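Local coordinates for glycerol uptake operon antiterminator regulatory protein (Listeria monocytogenes str. 4b, PDB 3KTS) that probably responds to glycerol 3-phosphate and, as an antiterminator, regulates transcription of the glycerol uptake operon, at residues A104-F109 against V126-I131; Y32-E37 against K56-A61; L158-E163 against T178-L183; L77-C82 against K98-L103. All coordinates share one frame; numbering follows the deposited sequence.

Contact 1. Residues A104-F109 against V126-I131; sequences AIQRLF and VQPDCI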
loop_
_atom_site.group_PDB
_atom_site.type_symbol
_atom_site.label_atom_id
_atom_site.label_comp_id
_atom_site.label_asym_id
_atom_site.label_seq_id
_atom_site.Cartn_x
_atom_site.Cartn_y
_atom_site.Cartn_z
ATOM N N ALA A 104 -1.044 8.425 3.735
ATOM C CA ALA A 104 0.352 8.033 3.604
ATOM C C ALA A 104 0.613 6.699 4.296
ATOM O O ALA A 104 0.592 6.611 5.528
ATOM C CB ALA A 104 1.254 9.110 4.162
ATOM N N ILE A 105 0.843 5.660 3.498
ATOM C CA ILE A 105 1.237 4.358 4.040
ATOM C C ILE A 105 2.734 4.080 3.804
ATOM O O ILE A 105 3.236 4.242 2.694
ATOM C CB ILE A 105 0.256 3.195 3.617
ATOM C CG1 ILE A 105 1.008 1.948 3.142
ATOM C CG2 ILE A 105 -0.828 3.671 2.600
ATOM C CD1 ILE A 105 0.089 0.823 2.727
ATOM N N GLN A 106 3.444 3.699 4.865
ATOM C CA GLN A 106 4.894 3.503 4.805
ATOM C C GLN A 106 5.287 2.045 4.616
ATOM O O GLN A 106 4.873 1.171 5.377
ATOM C CB GLN A 106 5.572 4.050 6.057
ATOM C CG GLN A 106 7.086 4.208 5.912
ATOM C CD GLN A 106 7.800 4.366 7.236
ATOM O OE1 GLN A 106 8.876 3.804 7.445
ATOM N NE2 GLN A 106 7.203 5.125 8.144
ATOM N N ARG A 107 6.112 1.798 3.604
ATOM C CA ARG A 107 6.503 0.448 3.241
ATOM C C ARG A 107 7.732 0.017 4.019
ATOM O O ARG A 107 8.733 0.732 4.070
ATOM C CB ARG A 107 6.787 0.377 1.750
ATOM C CG ARG A 107 6.502 -0.970 1.159
ATOM C CD ARG A 107 6.707 -0.968 -0.337
ATOM N NE ARG A 107 6.104 -2.137 -0.973
ATOM C CZ ARG A 107 6.342 -2.512 -2.225
ATOM N NH1 ARG A 107 7.168 -1.803 -2.990
ATOM N NH2 ARG A 107 5.740 -3.586 -2.719
ATOM N N LEU A 108 7.649 -1.159 4.625
ATOM C CA LEU A 108 8.746 -1.696 5.400
ATOM C C LEU A 108 9.074 -3.091 4.900
ATOM O O LEU A 108 8.171 -3.882 4.628
ATOM C CB LEU A 108 8.360 -1.751 6.873
ATOM C CG LEU A 108 9.465 -1.350 7.847
ATOM C CD1 LEU A 108 9.484 0.162 7.982
ATOM C CD2 LEU A 108 9.253 -2.003 9.203
ATOM N N PHE A 109 10.367 -3.385 4.772
ATOM C CA PHE A 109 10.831 -4.702 4.346
ATOM C C PHE A 109 11.427 -5.456 5.524
ATOM O O PHE A 109 12.523 -5.118 5.988
ATOM C CB PHE A 109 11.898 -4.581 3.253
ATOM C CG PHE A 109 11.435 -3.886 1.998
ATOM C CD1 PHE A 109 10.192 -4.163 1.435
ATOM C CD2 PHE A 109 12.270 -2.978 1.354
ATOM C CE1 PHE A 109 9.779 -3.521 0.269
ATOM C CE2 PHE A 109 11.866 -2.335 0.191
ATOM C CZ PHE A 109 10.619 -2.608 -0.356
ATOM N N VAL A 126 8.112 9.743 11.412
ATOM C CA VAL A 126 7.248 10.345 10.388
ATOM C C VAL A 126 5.751 10.149 10.640
ATOM O O VAL A 126 4.923 10.825 10.023
ATOM C CB VAL A 126 7.630 9.899 8.952
ATOM C CG1 VAL A 126 9.125 10.132 8.692
ATOM C CG2 VAL A 126 7.254 8.445 8.719
ATOM N N GLN A 127 5.431 9.241 11.558
ATOM C CA GLN A 127 4.059 8.930 11.960
ATOM C C GLN A 127 3.136 8.661 10.771
ATOM O O GLN A 127 2.249 9.463 10.478
ATOM C CB GLN A 127 3.484 10.029 12.872
ATOM C CG GLN A 127 4.048 10.039 14.276
ATOM C CD GLN A 127 3.798 8.736 15.007
ATOM O OE1 GLN A 127 2.665 8.248 15.063
ATOM N NE2 GLN A 127 4.857 8.159 15.567
ATOM N N PRO A 128 3.333 7.522 10.089
ATOM C CA PRO A 128 2.532 7.297 8.905
ATOM C C PRO A 128 1.107 6.953 9.280
ATOM O O PRO A 128 0.852 6.500 10.396
ATOM C CB PRO A 128 3.210 6.097 8.256
ATOM C CG PRO A 128 3.807 5.353 9.376
ATOM C CD PRO A 128 4.239 6.389 10.364
ATOM N N ASP A 129 0.188 7.174 8.349
ATOM C CA ASP A 129 -1.211 6.828 8.547
ATOM C C ASP A 129 -1.381 5.320 8.615
ATOM O O ASP A 129 -2.309 4.823 9.246
ATOM C CB ASP A 129 -2.071 7.391 7.412
ATOM C CG ASP A 129 -2.064 8.913 7.360
ATOM O OD1 ASP A 129 -2.090 9.558 8.435
ATOM O OD2 ASP A 129 -2.041 9.465 6.236
ATOM N N CYS A 130 -0.463 4.605 7.971
ATOM C CA CYS A 130 -0.535 3.156 7.849
ATOM C C CYS A 130 0.860 2.594 7.555
ATOM O O CYS A 130 1.740 3.335 7.146
ATOM C CB CYS A 130 -1.501 2.809 6.717
ATOM S SG CYS A 130 -1.986 1.101 6.617
ATOM N N ILE A 131 1.071 1.298 7.770
ATOM C CA ILE A 131 2.323 0.653 7.337
ATOM C C ILE A 131 2.110 -0.649 6.579
ATOM O O ILE A 131 1.393 -1.523 7.036
ATOM C CB ILE A 131 3.340 0.426 8.495
ATOM C CG1 ILE A 131 2.625 0.149 9.811
ATOM C CG2 ILE A 131 4.223 1.642 8.657
ATOM C CD1 ILE A 131 3.535 0.104 11.038
#

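Contact 2. Residues Y32-E37 against K56-A61; sequences YMVMLE and KVLLHA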
loop_
_atom_site.group_PDB
_atom_site.type_symbol
_atom_site.label_atom_id
_atom_site.label_comp_id
_atom_site.label_asym_id
_atom_site.label_seq_id
_atom_site.Cartn_x
_atom_site.Cartn_y
_atom_site.Cartn_z
ATOM N N TYR A 32 -10.794 -0.736 -2.901
ATOM C CA TYR A 32 -9.398 -0.247 -2.960
ATOM C C TYR A 32 -8.448 -1.130 -3.770
ATOM O O TYR A 32 -8.458 -2.360 -3.644
ATOM C CB TYR A 32 -8.826 -0.047 -1.558
ATOM C CG TYR A 32 -9.129 1.303 -0.960
ATOM C CD1 TYR A 32 -10.276 1.513 -0.200
ATOM C CD2 TYR A 32 -8.257 2.372 -1.145
ATOM C CE1 TYR A 32 -10.547 2.754 0.352
ATOM C CE2 TYR A 32 -8.516 3.612 -0.596
ATOM C CZ TYR A 32 -9.663 3.796 0.147
ATOM O OH TYR A 32 -9.919 5.036 0.676
ATOM N N MET A 33 -7.625 -0.490 -4.597
ATOM C CA MET A 33 -6.620 -1.187 -5.398
ATOM C C MET A 33 -5.222 -0.598 -5.183
ATOM O O MET A 33 -5.078 0.528 -4.692
ATOM C CB MET A 33 -6.985 -1.151 -6.883
ATOM C CG MET A 33 -6.697 0.177 -7.572
ATOM S SD MET A 33 -6.227 -0.057 -9.295
ATOM C CE MET A 33 -7.833 -0.234 -10.068
ATOM N N VAL A 34 -4.199 -1.363 -5.551
ATOM C CA VAL A 34 -2.821 -0.899 -5.453
ATOM C C VAL A 34 -2.137 -0.910 -6.816
ATOM O O VAL A 34 -2.209 -1.897 -7.550
ATOM C CB VAL A 34 -2.003 -1.759 -4.472
ATOM C CG1 VAL A 34 -0.519 -1.459 -4.613
ATOM C CG2 VAL A 34 -2.469 -1.521 -3.043
ATOM N N MET A 35 -1.473 0.192 -7.150
ATOM C CA MET A 35 -0.789 0.316 -8.431
ATOM C C MET A 35 0.725 0.333 -8.249
ATOM O O MET A 35 1.276 1.246 -7.634
ATOM C CB MET A 35 -1.245 1.581 -9.162
ATOM C CG MET A 35 -1.593 1.362 -10.624
ATOM S SD MET A 35 -2.237 2.848 -11.417
ATOM C CE MET A 35 -3.977 2.721 -11.013
ATOM N N LEU A 36 1.392 -0.683 -8.787
ATOM C CA LEU A 36 2.737 -1.033 -8.349
ATOM C C LEU A 36 3.793 -0.336 -9.200
ATOM O O LEU A 36 4.458 0.594 -8.742
ATOM C CB LEU A 36 2.939 -2.550 -8.399
ATOM C CG LEU A 36 2.605 -3.321 -7.122
ATOM C CD1 LEU A 36 2.374 -4.793 -7.427
ATOM C CD2 LEU A 36 3.707 -3.151 -6.086
ATOM N N GLU A 37 3.942 -0.790 -10.440
ATOM C CA GLU A 37 4.809 -0.120 -11.402
ATOM C C GLU A 37 3.996 0.700 -12.398
ATOM O O GLU A 37 2.987 0.232 -12.925
ATOM C CB GLU A 37 5.674 -1.141 -12.143
ATOM C CG GLU A 37 6.764 -0.522 -13.003
ATOM C CD GLU A 37 7.399 -1.523 -13.949
ATOM O OE1 GLU A 37 8.344 -1.143 -14.672
ATOM O OE2 GLU A 37 6.953 -2.690 -13.970
ATOM N N LYS A 56 -10.838 3.053 -5.685
ATOM C CA LYS A 56 -9.921 3.975 -5.026
ATOM C C LYS A 56 -8.471 3.475 -5.127
ATOM O O LYS A 56 -8.198 2.293 -4.922
ATOM C CB LYS A 56 -10.353 4.205 -3.580
ATOM C CG LYS A 56 -11.562 5.129 -3.440
ATOM C CD LYS A 56 -12.134 5.104 -2.030
ATOM C CE LYS A 56 -13.002 6.320 -1.749
ATOM N NZ LYS A 56 -12.196 7.485 -1.283
ATOM N N VAL A 57 -7.552 4.381 -5.455
ATOM C CA VAL A 57 -6.179 3.996 -5.808
ATOM C C VAL A 57 -5.131 4.304 -4.729
ATOM O O VAL A 57 -5.027 5.435 -4.237
ATOM C CB VAL A 57 -5.740 4.613 -7.166
ATOM C CG1 VAL A 57 -4.315 4.196 -7.534
ATOM C CG2 VAL A 57 -6.683 4.188 -8.259
ATOM N N LEU A 58 -4.373 3.272 -4.365
ATOM C CA LEU A 58 -3.164 3.422 -3.567
ATOM C C LEU A 58 -1.969 3.311 -4.514
ATOM O O LEU A 58 -1.736 2.257 -5.113
ATOM C CB LEU A 58 -3.113 2.359 -2.465
ATOM C CG LEU A 58 -4.354 2.306 -1.557
ATOM C CD1 LEU A 58 -4.446 1.001 -0.766
ATOM C CD2 LEU A 58 -4.425 3.522 -0.629
ATOM N N LEU A 59 -1.232 4.408 -4.664
ATOM C CA LEU A 59 -0.154 4.483 -5.653
ATOM C C LEU A 59 1.251 4.412 -5.055
ATOM O O LEU A 59 1.603 5.193 -4.170
ATOM C CB LEU A 59 -0.295 5.753 -6.509
ATOM C CG LEU A 59 0.853 6.072 -7.477
ATOM C CD1 LEU A 59 0.998 4.995 -8.555
ATOM C CD2 LEU A 59 0.698 7.452 -8.110
ATOM N N HIS A 60 2.052 3.483 -5.568
ATOM C CA HIS A 60 3.459 3.398 -5.201
ATOM C C HIS A 60 4.269 4.555 -5.764
ATOM O O HIS A 60 4.604 4.577 -6.951
ATOM C CB HIS A 60 4.050 2.069 -5.645
ATOM C CG HIS A 60 3.819 0.969 -4.666
ATOM N ND1 HIS A 60 4.667 0.732 -3.607
ATOM C CD2 HIS A 60 2.822 0.061 -4.564
ATOM C CE1 HIS A 60 4.206 -0.284 -2.901
ATOM N NE2 HIS A 60 3.089 -0.711 -3.461
ATOM N N ALA A 61 4.576 5.506 -4.885
ATOM C CA ALA A 61 5.333 6.704 -5.225
ATOM C C ALA A 61 6.757 6.388 -5.683
ATOM O O ALA A 61 7.338 7.115 -6.491
ATOM C CB ALA A 61 5.363 7.629 -4.038
#

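Contact 3. Residues L158-E163 against T178-L183; sequences LIETSE and TSNKHL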
loop_
_atom_site.group_PDB
_atom_site.type_symbol
_atom_site.label_atom_id
_atom_site.label_comp_id
_atom_site.label_asym_id
_atom_site.label_seq_id
_atom_site.Cartn_x
_atom_site.Cartn_y
_atom_site.Cartn_z
ATOM N N LEU A 158 4.259 -12.323 -1.247
ATOM C CA LEU A 158 4.369 -13.785 -1.179
ATOM C C LEU A 158 3.150 -14.539 -0.638
ATOM O O LEU A 158 3.250 -15.727 -0.321
ATOM C CB LEU A 158 5.645 -14.211 -0.429
ATOM C CG LEU A 158 6.977 -13.731 -1.004
ATOM C CD1 LEU A 158 8.129 -14.215 -0.135
ATOM C CD2 LEU A 158 7.152 -14.194 -2.447
ATOM N N ILE A 159 2.004 -13.869 -0.546
ATOM C CA ILE A 159 0.782 -14.547 -0.103
ATOM C C ILE A 159 0.151 -15.340 -1.246
ATOM O O ILE A 159 -0.413 -14.759 -2.180
ATOM C CB ILE A 159 -0.280 -13.598 0.513
ATOM C CG1 ILE A 159 0.290 -12.757 1.655
ATOM C CG2 ILE A 159 -1.421 -14.408 1.064
ATOM C CD1 ILE A 159 0.624 -11.362 1.249
ATOM N N GLU A 160 0.256 -16.665 -1.145
ATOM C CA GLU A 160 -0.284 -17.601 -2.130
ATOM C C GLU A 160 -1.680 -18.125 -1.761
ATOM O O GLU A 160 -2.525 -18.316 -2.633
ATOM C CB GLU A 160 0.656 -18.804 -2.299
ATOM C CG GLU A 160 2.022 -18.519 -2.935
ATOM C CD GLU A 160 2.911 -19.764 -3.002
ATOM O OE1 GLU A 160 2.917 -20.559 -2.034
ATOM O OE2 GLU A 160 3.612 -19.951 -4.022
ATOM N N THR A 161 -1.910 -18.372 -0.472
ATOM C CA THR A 161 -3.105 -19.092 -0.027
ATOM C C THR A 161 -4.023 -18.252 0.857
ATOM O O THR A 161 -3.622 -17.212 1.373
ATOM C CB THR A 161 -2.747 -20.416 0.729
ATOM O OG1 THR A 161 -2.193 -20.122 2.016
ATOM C CG2 THR A 161 -1.758 -21.274 -0.066
ATOM N N SER A 162 -5.257 -18.721 1.029
ATOM C CA SER A 162 -6.218 -18.095 1.935
ATOM C C SER A 162 -5.865 -18.357 3.392
ATOM O O SER A 162 -6.252 -17.584 4.270
ATOM C CB SER A 162 -7.640 -18.584 1.649
ATOM O OG SER A 162 -8.327 -17.695 0.786
ATOM N N GLU A 163 -5.148 -19.455 3.637
ATOM C CA GLU A 163 -4.605 -19.774 4.957
ATOM C C GLU A 163 -3.696 -18.645 5.425
ATOM O O GLU A 163 -3.825 -18.156 6.549
ATOM C CB GLU A 163 -3.802 -21.083 4.918
ATOM C CG GLU A 163 -4.640 -22.356 4.818
ATOM C CD GLU A 163 -4.905 -22.806 3.387
ATOM O OE1 GLU A 163 -5.423 -22.007 2.579
ATOM O OE2 GLU A 163 -4.604 -23.978 3.075
ATOM N N THR A 178 -1.757 -7.978 -2.453
ATOM C CA THR A 178 -1.280 -9.127 -3.213
ATOM C C THR A 178 -1.573 -9.006 -4.711
ATOM O O THR A 178 -2.582 -8.427 -5.121
ATOM C CB THR A 178 -1.878 -10.450 -2.662
ATOM O OG1 THR A 178 -1.456 -11.548 -3.475
ATOM C CG2 THR A 178 -3.393 -10.389 -2.619
ATOM N N SER A 179 -0.673 -9.550 -5.519
ATOM C CA SER A 179 -0.900 -9.651 -6.952
ATOM C C SER A 179 -1.135 -11.102 -7.361
ATOM O O SER A 179 -1.069 -11.436 -8.543
ATOM C CB SER A 179 0.268 -9.053 -7.731
ATOM O OG SER A 179 1.500 -9.609 -7.323
ATOM N N ASN A 180 -1.399 -11.959 -6.373
ATOM C CA ASN A 180 -1.817 -13.338 -6.620
ATOM C C ASN A 180 -3.254 -13.348 -7.132
ATOM O O ASN A 180 -4.202 -13.136 -6.373
ATOM C CB ASN A 180 -1.668 -14.189 -5.354
ATOM C CG ASN A 180 -1.852 -15.672 -5.613
ATOM O OD1 ASN A 180 -2.967 -16.146 -5.828
ATOM N ND2 ASN A 180 -0.757 -16.418 -5.567
ATOM N N LYS A 181 -3.389 -13.606 -8.428
ATOM C CA LYS A 181 -4.646 -13.476 -9.166
ATOM C C LYS A 181 -5.762 -14.408 -8.681
ATOM O O LYS A 181 -6.942 -14.081 -8.809
ATOM C CB LYS A 181 -4.371 -13.716 -10.652
ATOM C CG LYS A 181 -5.165 -12.839 -11.595
ATOM C CD LYS A 181 -4.382 -12.524 -12.868
ATOM C CE LYS A 181 -3.330 -11.439 -12.646
ATOM N NZ LYS A 181 -2.563 -11.156 -13.891
ATOM N N HIS A 182 -5.374 -15.555 -8.121
ATOM C CA HIS A 182 -6.304 -16.586 -7.659
ATOM C C HIS A 182 -7.203 -16.117 -6.517
ATOM O O HIS A 182 -8.421 -16.304 -6.565
ATOM C CB HIS A 182 -5.540 -17.851 -7.244
ATOM C CG HIS A 182 -6.411 -18.923 -6.660
ATOM N ND1 HIS A 182 -6.510 -19.145 -5.303
ATOM C CD2 HIS A 182 -7.228 -19.829 -7.249
ATOM C CE1 HIS A 182 -7.347 -20.143 -5.082
ATOM N NE2 HIS A 182 -7.798 -20.575 -6.245
ATOM N N LEU A 183 -6.607 -15.500 -5.502
ATOM C CA LEU A 183 -7.372 -15.077 -4.328
ATOM C C LEU A 183 -7.976 -13.672 -4.440
ATOM O O LEU A 183 -8.387 -13.085 -3.442
ATOM C CB LEU A 183 -6.564 -15.256 -3.031
ATOM C CG LEU A 183 -5.043 -15.106 -3.006
ATOM C CD1 LEU A 183 -4.668 -13.662 -3.078
ATOM C CD2 LEU A 183 -4.489 -15.710 -1.737
#

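Contact 4. Residues L77-C82 against K98-L103; sequences LCTEIC and KQHKML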
loop_
_atom_site.group_PDB
_atom_site.type_symbol
_atom_site.label_atom_id
_atom_site.label_comp_id
_atom_site.label_asym_id
_atom_site.label_seq_id
_atom_site.Cartn_x
_atom_site.Cartn_y
_atom_site.Cartn_z
ATOM N N LEU A 77 2.123 14.309 -7.271
ATOM C CA LEU A 77 1.191 13.210 -7.050
ATOM C C LEU A 77 -0.054 13.669 -6.322
ATOM O O LEU A 77 -1.142 13.171 -6.590
ATOM C CB LEU A 77 1.854 12.078 -6.268
ATOM C CG LEU A 77 3.027 11.344 -6.914
ATOM C CD1 LEU A 77 3.450 10.201 -6.022
ATOM C CD2 LEU A 77 2.678 10.841 -8.307
ATOM N N CYS A 78 0.114 14.628 -5.417
ATOM C CA CYS A 78 -0.978 15.098 -4.570
ATOM C C CYS A 78 -1.832 16.184 -5.211
ATOM O O CYS A 78 -3.046 16.222 -5.005
ATOM C CB CYS A 78 -0.426 15.609 -3.244
ATOM S SG CYS A 78 0.364 14.339 -2.237
ATOM N N THR A 79 -1.195 17.067 -5.977
ATOM C CA THR A 79 -1.889 18.191 -6.606
ATOM C C THR A 79 -2.363 17.895 -8.030
ATOM O O THR A 79 -3.413 18.388 -8.439
ATOM C CB THR A 79 -1.034 19.492 -6.612
ATOM O OG1 THR A 79 0.180 19.277 -7.346
ATOM C CG2 THR A 79 -0.702 19.945 -5.188
ATOM N N GLU A 80 -1.610 17.091 -8.779
ATOM C CA GLU A 80 -1.930 16.871 -10.197
ATOM C C GLU A 80 -2.302 15.453 -10.624
ATOM O O GLU A 80 -2.890 15.277 -11.689
ATOM C CB GLU A 80 -0.827 17.428 -11.106
ATOM C CG GLU A 80 -0.955 18.926 -11.371
ATOM C CD GLU A 80 -0.772 19.297 -12.840
ATOM O OE1 GLU A 80 -1.203 20.406 -13.228
ATOM O OE2 GLU A 80 -0.208 18.486 -13.611
ATOM N N ILE A 81 -1.962 14.443 -9.829
ATOM C CA ILE A 81 -2.355 13.067 -10.173
ATOM C C ILE A 81 -3.532 12.607 -9.317
ATOM O O ILE A 81 -4.517 12.083 -9.844
ATOM C CB ILE A 81 -1.144 12.076 -10.188
ATOM C CG1 ILE A 81 -0.662 11.827 -11.618
ATOM C CG2 ILE A 81 -1.518 10.700 -9.685
ATOM C CD1 ILE A 81 -0.351 13.045 -12.435
ATOM N N CYS A 82 -3.420 12.853 -8.010
ATOM C CA CYS A 82 -4.463 12.582 -7.009
ATOM C C CYS A 82 -4.971 11.138 -6.941
ATOM O O CYS A 82 -6.114 10.868 -7.329
ATOM C CB CYS A 82 -5.641 13.546 -7.178
ATOM S SG CYS A 82 -5.152 15.250 -7.432
ATOM N N LYS A 98 1.345 13.764 4.128
ATOM C CA LYS A 98 0.575 14.193 5.289
ATOM C C LYS A 98 0.260 15.689 5.293
ATOM O O LYS A 98 -0.753 16.096 5.853
ATOM C CB LYS A 98 1.281 13.784 6.578
ATOM C CG LYS A 98 1.012 12.333 6.984
ATOM C CD LYS A 98 1.880 11.907 8.158
ATOM C CE LYS A 98 1.422 12.530 9.461
ATOM N NZ LYS A 98 2.453 12.349 10.508
ATOM N N GLN A 99 1.114 16.497 4.663
ATOM C CA GLN A 99 0.854 17.932 4.526
ATOM C C GLN A 99 -0.316 18.178 3.580
ATOM O O GLN A 99 -1.104 19.097 3.791
ATOM C CB GLN A 99 2.092 18.692 4.031
ATOM C CG GLN A 99 3.315 18.536 4.909
ATOM C CD GLN A 99 4.356 19.626 4.695
ATOM O OE1 GLN A 99 4.844 19.837 3.583
ATOM N NE2 GLN A 99 4.713 20.313 5.775
ATOM N N HIS A 100 -0.426 17.338 2.553
ATOM C CA HIS A 100 -1.486 17.441 1.556
ATOM C C HIS A 100 -2.719 16.654 1.957
ATOM O O HIS A 100 -3.609 16.442 1.127
ATOM C CB HIS A 100 -1.004 16.921 0.205
ATOM C CG HIS A 100 0.040 17.774 -0.437
ATOM N ND1 HIS A 100 -0.267 18.794 -1.310
ATOM C CD2 HIS A 100 1.389 17.752 -0.342
ATOM C CE1 HIS A 100 0.848 19.367 -1.725
ATOM N NE2 HIS A 100 1.868 18.754 -1.153
ATOM N N LYS A 101 -2.755 16.216 3.219
ATOM C CA LYS A 101 -3.848 15.416 3.782
ATOM C C LYS A 101 -4.131 14.159 2.951
ATOM O O LYS A 101 -5.286 13.821 2.686
ATOM C CB LYS A 101 -5.114 16.265 3.998
ATOM C CG LYS A 101 -4.883 17.547 4.797
ATOM C CD LYS A 101 -6.198 18.221 5.158
ATOM C CE LYS A 101 -5.961 19.534 5.897
ATOM N NZ LYS A 101 -7.226 20.310 6.070
ATOM N N MET A 102 -3.051 13.493 2.535
ATOM C CA MET A 102 -3.106 12.235 1.796
ATOM C C MET A 102 -2.913 11.054 2.721
ATOM O O MET A 102 -2.225 11.156 3.745
ATOM C CB MET A 102 -2.009 12.185 0.743
ATOM C CG MET A 102 -2.474 12.470 -0.644
ATOM S SD MET A 102 -3.001 11.002 -1.541
ATOM C CE MET A 102 -2.975 11.765 -3.144
ATOM N N LEU A 103 -3.516 9.932 2.341
ATOM C CA LEU A 103 -3.346 8.681 3.049
ATOM C C LEU A 103 -1.927 8.206 2.768
ATOM O O LEU A 103 -1.634 7.687 1.690
ATOM C CB LEU A 103 -4.360 7.649 2.542
ATOM C CG LEU A 103 -5.053 6.606 3.433
ATOM C CD1 LEU A 103 -5.208 5.312 2.650
ATOM C CD2 LEU A 103 -4.334 6.326 4.733
#

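Contact 1. Residues A104-F109 against V126-I131
I105 and C130 sit opposite each other where two parallel strands first pair, their CB atoms 3.6 Å apart on one face of the sheet, while Q106 and I131 pair next along on the other face. The close side of the contact is this second face, which looks onto helix 113-126. There Q106 CB meets I131 CG2 at 3.8 Å. With CG anti to the backbone N (chi1 -165°) and the chain extended beyond it, the glutamine reaches over P128 to V126, crossing the valine at about a right angle; its NE2 lies 3.4 Å from V126 CG2 and 3.6 Å from P128 CG. L122 and I123 of the helix also pack on Q106. Between the strands, Q106 N donates to C130 O over 2.9 Å in a nearly straight bond (167°).

Toward the less buried edge the pairing gives way to a looser grip. Across the contact A104 O receives two weak bonds, from the N-H groups of D129 and C130. The partly exposed D129 compensates with its carboxylate: OD2 takes the A104 N-H at 2.9 Å, on its anti side and 19° out of the carboxylate plane. Just beyond, K98 NZ holds the carbonyls of V126 and Q127. This is the closing step of a beta-alpha-beta crossover, strand 103-109, helix 113-126, strand 130-134, the repeating element of a TIM barrel.

Contact 2. Residues Y32-E37 against K56-A61
K56 sets its CB over one face of the Y32 ring, 3.7 Å from the ring centroid and 17° off the normal, a CH-pi contact. CG is anti to the carbonyl carbon (chi1 -76°), and farther out CD comes to 3.5 Å from Y32 OH. L58, two residues on, meets the same tyrosine at about a right angle, with CG 3.9 Å from Y32 CD2, while its CD1 meets V34 CG2. Y32, V34, K56 and L58 share one face of the sheet.

The other face carries M33, M35, V57 and L59. M33 and V57 run side by side, pointing the same way, whereas M35, bent at chi3, crosses V57 obliquely and brings its methyl CE to 3.8 Å from V57 CG1. L59 continues this layer onto L77 of helix 71-81.

At the C-terminal end, L36 lies beside H60, its CD2 3.6 Å from H60 NE2, and V34 CG1 stands near the ring's edge. M35 O also lies at that edge, in the ring plane, and accepts the backbone N-H of H60. R107 of strand 103-109 touches both L36 and H60.

Between the two layers of side chains, four backbone bonds join neighbouring parallel strands of the TIM barrel, linked by the beta-alpha-beta unit of strand 32-39, helix 43-52 and strand 56-60. The chemistry is therefore divided: these bonds satisfy their peptide groups, while D84 takes the V57 N-H; the lysine lays its CB on an aromatic face and passes CD by the phenol end, its ammonium continuing toward D84, a long and weak ion pair.

Contact 3. Residues L158-E163 against T178-L183
The two segments, one running from loop into helix 162-169 and the other leaving strand 173-178, pass without a hydrogen bond between them, their CA atoms nearest at E160 and N180 (6.4 Å), with I159 and T178 at 6.6 Å. Contact is made mostly by side chains of the second segment against backbone of the first. N180 sets CB 3.5 Å from I159 O; CG, anti to the backbone N (chi1 -170°), turns the amide so that ND2 lies 3.7 Å from E160 CA.

T178 OG1 accepts the N-H of N180 at 2.9 Å, an ST turn that fixes the bend just after the strand. T178 OG1, S179 OG and L158 N hydrogen-bond to an unidentified bound molecule, probably from the crystallisation liquor, whose oxygens may belong to a phosphate-like group; the T178 bond is weak. Loops following the last two strands of a TIM barrel commonly form a phosphate site, and the placement here is consistent with one.

Away from that site L183 lays its CD2 methyl against backbone carbonyls, E160 O at 3.4 Å and T161 O at 3.6 Å; its loose apolar neighbour is I159 CG2, 4.4 Å from the same CD2. V165 of the following helix packs on both I159 and L183. T161 is the N-cap of that helix, its side chain capping a backbone N in the first turn, and Q164 OE1 accepts the N-H groups of both E160 and T161.

Contact 4. Residues L77-C82 against K98-L103
The carbonyl oxygen of L77 accepts the N-H of C82 at 2.7 Å, five residues on in a wide pi-type turn that ends helix 71-81, and the methyl CE of M102 reaches it at 4.1 Å. M102 is bent at chi2, and its CE ends beside the helix terminus; its CG rests 3.8 Å from C78 SG.

C78 is the residue on which the contact turns. Its SG is anti to the carbonyl carbon (chi1 -64°), and its CB lies over one face of the H100 ring, 3.5 Å above the plane and offset toward the rim. The sulfur stands oblique to the same ring, 4.3 Å from the centroid, in a sulfur-aromatic contact. T79 brings its CG2 to 3.8 Å from H100 CE1.

The polar end of the histidine has a partner on the first helix: NE2 is hydrogen-bonded to D75 OD1, one turn before T79, whose own OG1 bonds to D75 O. On the opposite segment, K101 with its positive phi is the C-prime residue of a Schellman motif, which turns the chain from helix 91-99 toward strand 103-109 and presents H100 and M102 to the neighbouring helix.

The contact thus joins the C-terminal ends of two neighbouring helices in the barrel's outer layer through sulfur, methyl and ring surfaces, without a hydrogen bond between the segments; fixed direction comes from D75, whose carboxylate would probably also favour a protonated imidazole.

In the fold
Followed from the N terminus, the four contacts come in series, each closing before the next opens, so none nests in or crosses another. Contact 2 closes first, round helix 43-52; contact 4 then joins the ends of helices 71-81 and 91-99 on the outer layer. Contact 1 follows directly, as the chain passes from 98-103 into strand 103-109, and closes the loop round helix 113-126. Contact 3 comes last, closing the loop that holds helix 162-169 and strand 173-178 and joining the helix start to the chain leaving the last strand. Contacts 1 and 2 belong to one curled parallel sheet. L103 packs on L58 and L77 on A61, tying the helical layer to the sheet.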